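Local atomic coordinates of cell wall surface anchor protein (Streptococcus agalactiae, PDB entry 4Z1P), a protein that probably serves as an antigen I/II-type adhesin, carried on the streptococcal surface by a cell-wall anchor and used to attach to other cells or host surfaces. Residues A34-S39 against F55-Q60; L85-V90 against Y116-K121. All coordinates share one frame; numbering follows the deposited sequence.

Contact 1 and contact 2 lie on the same side of the chain's centre, their own centres about 11 Å apart, in the domain that also contains strands 65-75 and 137-145. Contact 1 comes first along the chain and is closed before contact 2 begins. It spans two sheets, setting strand 29-36 of one against strand 55-61 of the other, whereas contact 2 pairs edge strand 85-90 with strand 115-120. Strands 55-61 and 115-120 are neighbours, probably bonded from Trp118 N to Phe57 O and from Asp59 N to Tyr116 O. One contact thus gives the packing between the sheets of this probable adhesin domain, the other the strand pairing at a sheet's edge.

Contact 1 of 2, residues A34-S39 against F55-Q60; sequences AKQNFS and FAFVDQ
The Gln36 side chain runs antiparallel to that of Phe57, with its CB and CG beside Phe57 CD1. Gln36 CB is 3.6 Å from Phe57 CD1, CG follows just behind it, and the amide reaches back as far as Phe57 CB. The amide and ring planes stand 42° apart. Gln36 can reach that far because its CG is anti to the backbone N (chi1 176°) and the chain stays extended beyond it. At the other end of the ring, Ala34 CB meets the edge, 3.9 Å from Phe57 CZ, while Tyr139 stacks on the same ring from outside the two segments.

This is the interior of a beta sandwich: strands 34-36 and 55-60 belong to different sheets and run nearly antiparallel with their axes 8.7 Å apart, in a domain consistent with the variant immunoglobulin fold of antigen I/II C-terminal regions. The buried Gln36 amide does not lack partners. Its OE1 bonds to Tyr139 OH, and its NE2 gives protons to two waters, one 2.8 Å from NE2 that also reaches Ala56 O, the other 3.0 Å from NE2 and donating to Phe55 O. Water therefore links the amide to the backbone of the facing strand.

Past the end of strand 34-36, the Phe38 ring meets that of Phe55. The two ring planes stand 81° apart with centroids 5.8 Å from each other, and the nearest carbons are Phe38 CE1 and Phe55 CD1. Val131 of helix 123-131 touches both side chains, and Phe163 meets Phe55 edge-to-face.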
# COMPACT_ATOMS: atom_id res chain seq x y z
N ALA A 34 -5.21 11.65 -12.11
CA ALA A 34 -4.36 12.62 -12.67
C ALA A 34 -5.11 13.46 -13.61
O ALA A 34 -5.94 12.93 -14.40
CB ALA A 34 -3.23 11.99 -13.39
N LYS A 35 -4.78 14.74 -13.60
CA LYS A 35 -5.44 15.71 -14.47
C LYS A 35 -4.54 16.47 -15.39
O LYS A 35 -3.58 17.10 -14.97
CB LYS A 35 -6.22 16.72 -13.67
CG LYS A 35 -7.58 16.25 -13.28
CD LYS A 35 -8.43 17.40 -12.78
CE LYS A 35 -8.98 18.22 -13.92
NZ LYS A 35 -9.07 19.62 -13.45
N GLN A 36 -4.95 16.47 -16.64
CA GLN A 36 -4.30 17.13 -17.76
C GLN A 36 -5.19 18.34 -18.01
O GLN A 36 -6.40 18.20 -18.43
CB GLN A 36 -4.31 16.20 -18.99
CG GLN A 36 -3.75 16.81 -20.27
CD GLN A 36 -3.69 15.77 -21.38
OE1 GLN A 36 -4.45 14.81 -21.39
NE2 GLN A 36 -2.77 15.95 -22.31
N ASN A 37 -4.69 19.52 -17.63
CA ASN A 37 -5.50 20.75 -17.65
C ASN A 37 -5.47 21.50 -18.95
O ASN A 37 -4.42 21.82 -19.47
CB ASN A 37 -5.08 21.66 -16.49
CG ASN A 37 -5.55 21.13 -15.18
OD1 ASN A 37 -6.71 20.78 -15.01
ND2 ASN A 37 -4.66 20.93 -14.31
N PHE A 38 -6.67 21.75 -19.50
CA PHE A 38 -6.81 22.53 -20.72
C PHE A 38 -7.73 23.76 -20.55
O PHE A 38 -7.88 24.50 -21.50
CB PHE A 38 -7.34 21.69 -21.94
CG PHE A 38 -6.41 20.63 -22.41
CD1 PHE A 38 -5.13 20.93 -22.66
CD2 PHE A 38 -6.86 19.27 -22.60
CE1 PHE A 38 -4.23 19.99 -23.07
CE2 PHE A 38 -5.96 18.34 -23.05
CZ PHE A 38 -4.67 18.68 -23.29
N SER A 39 -8.34 23.94 -19.39
CA SER A 39 -9.36 25.03 -19.22
C SER A 39 -8.78 26.41 -19.49
O SER A 39 -9.47 27.30 -20.03
CB SER A 39 -9.98 24.99 -17.84
OG SER A 39 -9.01 25.17 -16.87
N PHE A 55 -0.19 17.36 -28.05
CA PHE A 55 -0.57 17.38 -26.65
C PHE A 55 -0.13 16.05 -26.12
O PHE A 55 -0.61 14.97 -26.60
CB PHE A 55 -2.10 17.58 -26.48
CG PHE A 55 -2.58 18.78 -27.21
CD1 PHE A 55 -2.34 20.05 -26.70
CD2 PHE A 55 -3.07 18.66 -28.46
CE1 PHE A 55 -2.67 21.18 -27.46
CE2 PHE A 55 -3.45 19.76 -29.24
CZ PHE A 55 -3.22 21.06 -28.75
N ALA A 56 0.79 16.12 -25.15
CA ALA A 56 1.31 14.91 -24.51
C ALA A 56 1.11 14.97 -23.04
O ALA A 56 1.16 16.06 -22.47
CB ALA A 56 2.77 14.78 -24.77
N PHE A 57 0.80 13.81 -22.43
CA PHE A 57 0.68 13.68 -21.00
C PHE A 57 1.62 12.58 -20.54
O PHE A 57 1.63 11.47 -21.12
CB PHE A 57 -0.75 13.23 -20.63
CG PHE A 57 -1.05 13.33 -19.16
CD1 PHE A 57 -1.09 14.59 -18.57
CD2 PHE A 57 -1.20 12.19 -18.36
CE1 PHE A 57 -1.33 14.74 -17.24
CE2 PHE A 57 -1.40 12.33 -16.99
CZ PHE A 57 -1.47 13.61 -16.45
N VAL A 58 2.41 12.86 -19.50
CA VAL A 58 3.38 11.95 -19.01
C VAL A 58 3.10 11.57 -17.62
O VAL A 58 2.98 12.46 -16.77
CB VAL A 58 4.86 12.57 -19.06
CG1 VAL A 58 5.86 11.63 -18.38
CG2 VAL A 58 5.23 12.84 -20.52
N ASP A 59 3.08 10.27 -17.33
CA ASP A 59 3.09 9.80 -15.93
C ASP A 59 4.41 9.07 -15.60
O ASP A 59 4.81 8.13 -16.32
CB ASP A 59 1.93 8.87 -15.65
CG ASP A 59 1.86 8.49 -14.17
OD1 ASP A 59 2.78 7.80 -13.61
OD2 ASP A 59 0.89 8.89 -13.54
N GLN A 60 5.13 9.54 -14.58
CA GLN A 60 6.40 8.95 -14.23
C GLN A 60 6.33 8.43 -12.81
O GLN A 60 6.43 9.21 -11.85
CB GLN A 60 7.50 9.98 -14.47
CG GLN A 60 8.87 9.86 -13.77
CD GLN A 60 9.71 8.83 -14.34
OE1 GLN A 60 10.73 9.12 -14.92
NE2 GLN A 60 9.32 7.57 -14.15
O HOH W 1 -1.03 18.02 -23.01
O HOH W 2 -2.32 13.71 -24.29

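Contact 2 of 2, residues L85-V90 against Y116-K121; sequences LEMRHV and YMWTAK
Thr119 O receives the backbone N-H of Glu86 at 2.6 Å, and the CA-H of Leu85 comes onto the same oxygen. Thr119 N returns a bond to Glu86 O, and Arg88 and Met117 repeat the exchange two residues on, with Arg88 N 2.7 Å from Met117 O. This is regular antiparallel pairing, and it joins the outermost strand 85-90 to strand 115-120 of a sheet in the sandwich. Side chains alternate between the two faces.

On the face with Leu85 and Trp118, the rings of His89 and Tyr116 form an offset stack, centroids 4.1 Å apart and planes 13° from parallel. Tyr116 CE2 sits over the centre of the imidazole, whereas His89 CD2 lies toward the rim of the phenol. His89 CG, anti to its backbone N (chi1 172°), carries the ring into this position, and Glu114 bonds its NE2. Leu85 CB meets the edge of the Trp118 indole at CD1.

On the other face the extended Arg88 side chain passes nearly perpendicular to Thr119. One water bonds to Thr119 OG1 at 2.7 Å and accepts from Arg88 NH1, in the plane of the guanidinium. At the end of the pair, the extended Lys121 side chain crosses that of Glu86 and brings CE to 3.6 Å from Leu85 O; its NZ bonds to Ser83 O and donates to a water 2.8 Å from Leu85 O.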
# COMPACT_ATOMS: atom_id res chain seq x y z
N LEU A 85 -6.00 8.82 -27.92
CA LEU A 85 -4.67 8.98 -27.37
C LEU A 85 -3.80 7.78 -27.64
O LEU A 85 -4.23 6.64 -27.41
CB LEU A 85 -4.71 9.15 -25.88
CG LEU A 85 -5.54 10.38 -25.49
CD1 LEU A 85 -5.81 10.49 -23.97
CD2 LEU A 85 -4.87 11.62 -25.98
N GLU A 86 -2.61 8.03 -28.09
CA GLU A 86 -1.61 6.94 -28.21
C GLU A 86 -0.87 6.69 -26.91
O GLU A 86 -0.18 7.59 -26.44
CB GLU A 86 -0.66 7.28 -29.29
CG GLU A 86 0.26 6.13 -29.70
CD GLU A 86 -0.37 5.09 -30.64
OE1 GLU A 86 -1.24 5.43 -31.46
OE2 GLU A 86 0.10 3.94 -30.61
N MET A 87 -0.99 5.48 -26.37
CA MET A 87 -0.34 5.04 -25.12
C MET A 87 1.10 4.54 -25.47
O MET A 87 1.27 3.61 -26.35
CB MET A 87 -1.19 3.94 -24.48
CG MET A 87 -0.72 3.36 -23.15
SD MET A 87 0.74 2.28 -23.26
CE MET A 87 0.68 1.38 -21.74
N ARG A 88 2.11 5.12 -24.81
CA ARG A 88 3.46 4.64 -24.93
C ARG A 88 3.97 4.31 -23.59
O ARG A 88 3.57 4.95 -22.61
CB ARG A 88 4.41 5.63 -25.61
CG ARG A 88 4.21 5.77 -27.09
CD ARG A 88 5.24 6.66 -27.74
NE ARG A 88 5.12 6.72 -29.23
CZ ARG A 88 4.23 7.41 -29.91
NH1 ARG A 88 3.35 8.21 -29.32
NH2 ARG A 88 4.27 7.34 -31.26
N HIS A 89 4.79 3.26 -23.50
CA HIS A 89 5.34 2.81 -22.25
C HIS A 89 6.79 2.44 -22.48
O HIS A 89 7.07 1.51 -23.19
CB HIS A 89 4.57 1.66 -21.64
CG HIS A 89 5.23 1.04 -20.44
ND1 HIS A 89 5.07 -0.29 -20.10
CD2 HIS A 89 6.09 1.54 -19.52
CE1 HIS A 89 5.73 -0.55 -18.99
NE2 HIS A 89 6.35 0.55 -18.61
N VAL A 90 7.73 3.26 -21.96
CA VAL A 90 9.15 3.13 -22.33
C VAL A 90 9.99 2.98 -21.11
O VAL A 90 9.68 3.47 -20.04
CB VAL A 90 9.66 4.34 -23.18
CG1 VAL A 90 8.93 4.46 -24.49
CG2 VAL A 90 9.66 5.65 -22.38
N TYR A 116 5.23 6.43 -18.74
CA TYR A 116 4.12 6.27 -19.64
C TYR A 116 3.75 7.62 -20.20
O TYR A 116 3.92 8.64 -19.53
CB TYR A 116 2.90 5.72 -18.89
CG TYR A 116 3.16 4.44 -18.20
CD1 TYR A 116 3.79 4.40 -17.00
CD2 TYR A 116 2.75 3.19 -18.80
CE1 TYR A 116 4.01 3.17 -16.36
CE2 TYR A 116 2.97 2.00 -18.16
CZ TYR A 116 3.57 1.99 -16.95
OH TYR A 116 3.81 0.80 -16.35
N MET A 117 3.39 7.65 -21.48
CA MET A 117 3.02 8.85 -22.11
C MET A 117 1.86 8.67 -23.05
O MET A 117 1.78 7.63 -23.74
CB MET A 117 4.22 9.46 -22.85
CG MET A 117 3.96 10.77 -23.52
SD MET A 117 5.46 11.47 -24.26
CE MET A 117 5.82 10.33 -25.51
N TRP A 118 0.94 9.61 -23.04
CA TRP A 118 -0.25 9.55 -23.91
C TRP A 118 -0.19 10.78 -24.77
O TRP A 118 -0.05 11.89 -24.24
CB TRP A 118 -1.55 9.57 -23.07
CG TRP A 118 -1.82 8.34 -22.31
CD1 TRP A 118 -2.59 7.26 -22.73
CD2 TRP A 118 -1.30 7.98 -21.05
NE1 TRP A 118 -2.60 6.30 -21.78
CE2 TRP A 118 -1.79 6.69 -20.74
CE3 TRP A 118 -0.45 8.61 -20.15
CZ2 TRP A 118 -1.51 6.05 -19.56
CZ3 TRP A 118 -0.21 8.01 -18.95
CH2 TRP A 118 -0.69 6.71 -18.68
N THR A 119 -0.22 10.62 -26.06
CA THR A 119 -0.20 11.68 -27.04
C THR A 119 -1.43 11.70 -27.92
O THR A 119 -2.02 10.59 -28.30
CB THR A 119 1.03 11.49 -27.97
OG1 THR A 119 1.06 10.18 -28.44
CG2 THR A 119 2.31 11.76 -27.23
N ALA A 120 -1.89 12.89 -28.27
CA ALA A 120 -2.98 13.01 -29.15
C ALA A 120 -2.67 12.48 -30.53
O ALA A 120 -1.74 12.91 -31.17
CB ALA A 120 -3.53 14.43 -29.21
N LYS A 121 -3.48 11.55 -31.02
CA LYS A 121 -3.20 10.89 -32.32
C LYS A 121 -3.47 11.88 -33.43
O LYS A 121 -2.75 11.90 -34.43
CB LYS A 121 -4.11 9.63 -32.50
CG LYS A 121 -3.88 8.50 -31.55
CD LYS A 121 -4.85 7.29 -31.86
CE LYS A 121 -4.57 6.15 -30.94
NZ LYS A 121 -5.63 5.08 -30.93
O HOH W 3 -5.76 4.38 -28.06
O HOH W 4 1.26 9.67 -31.06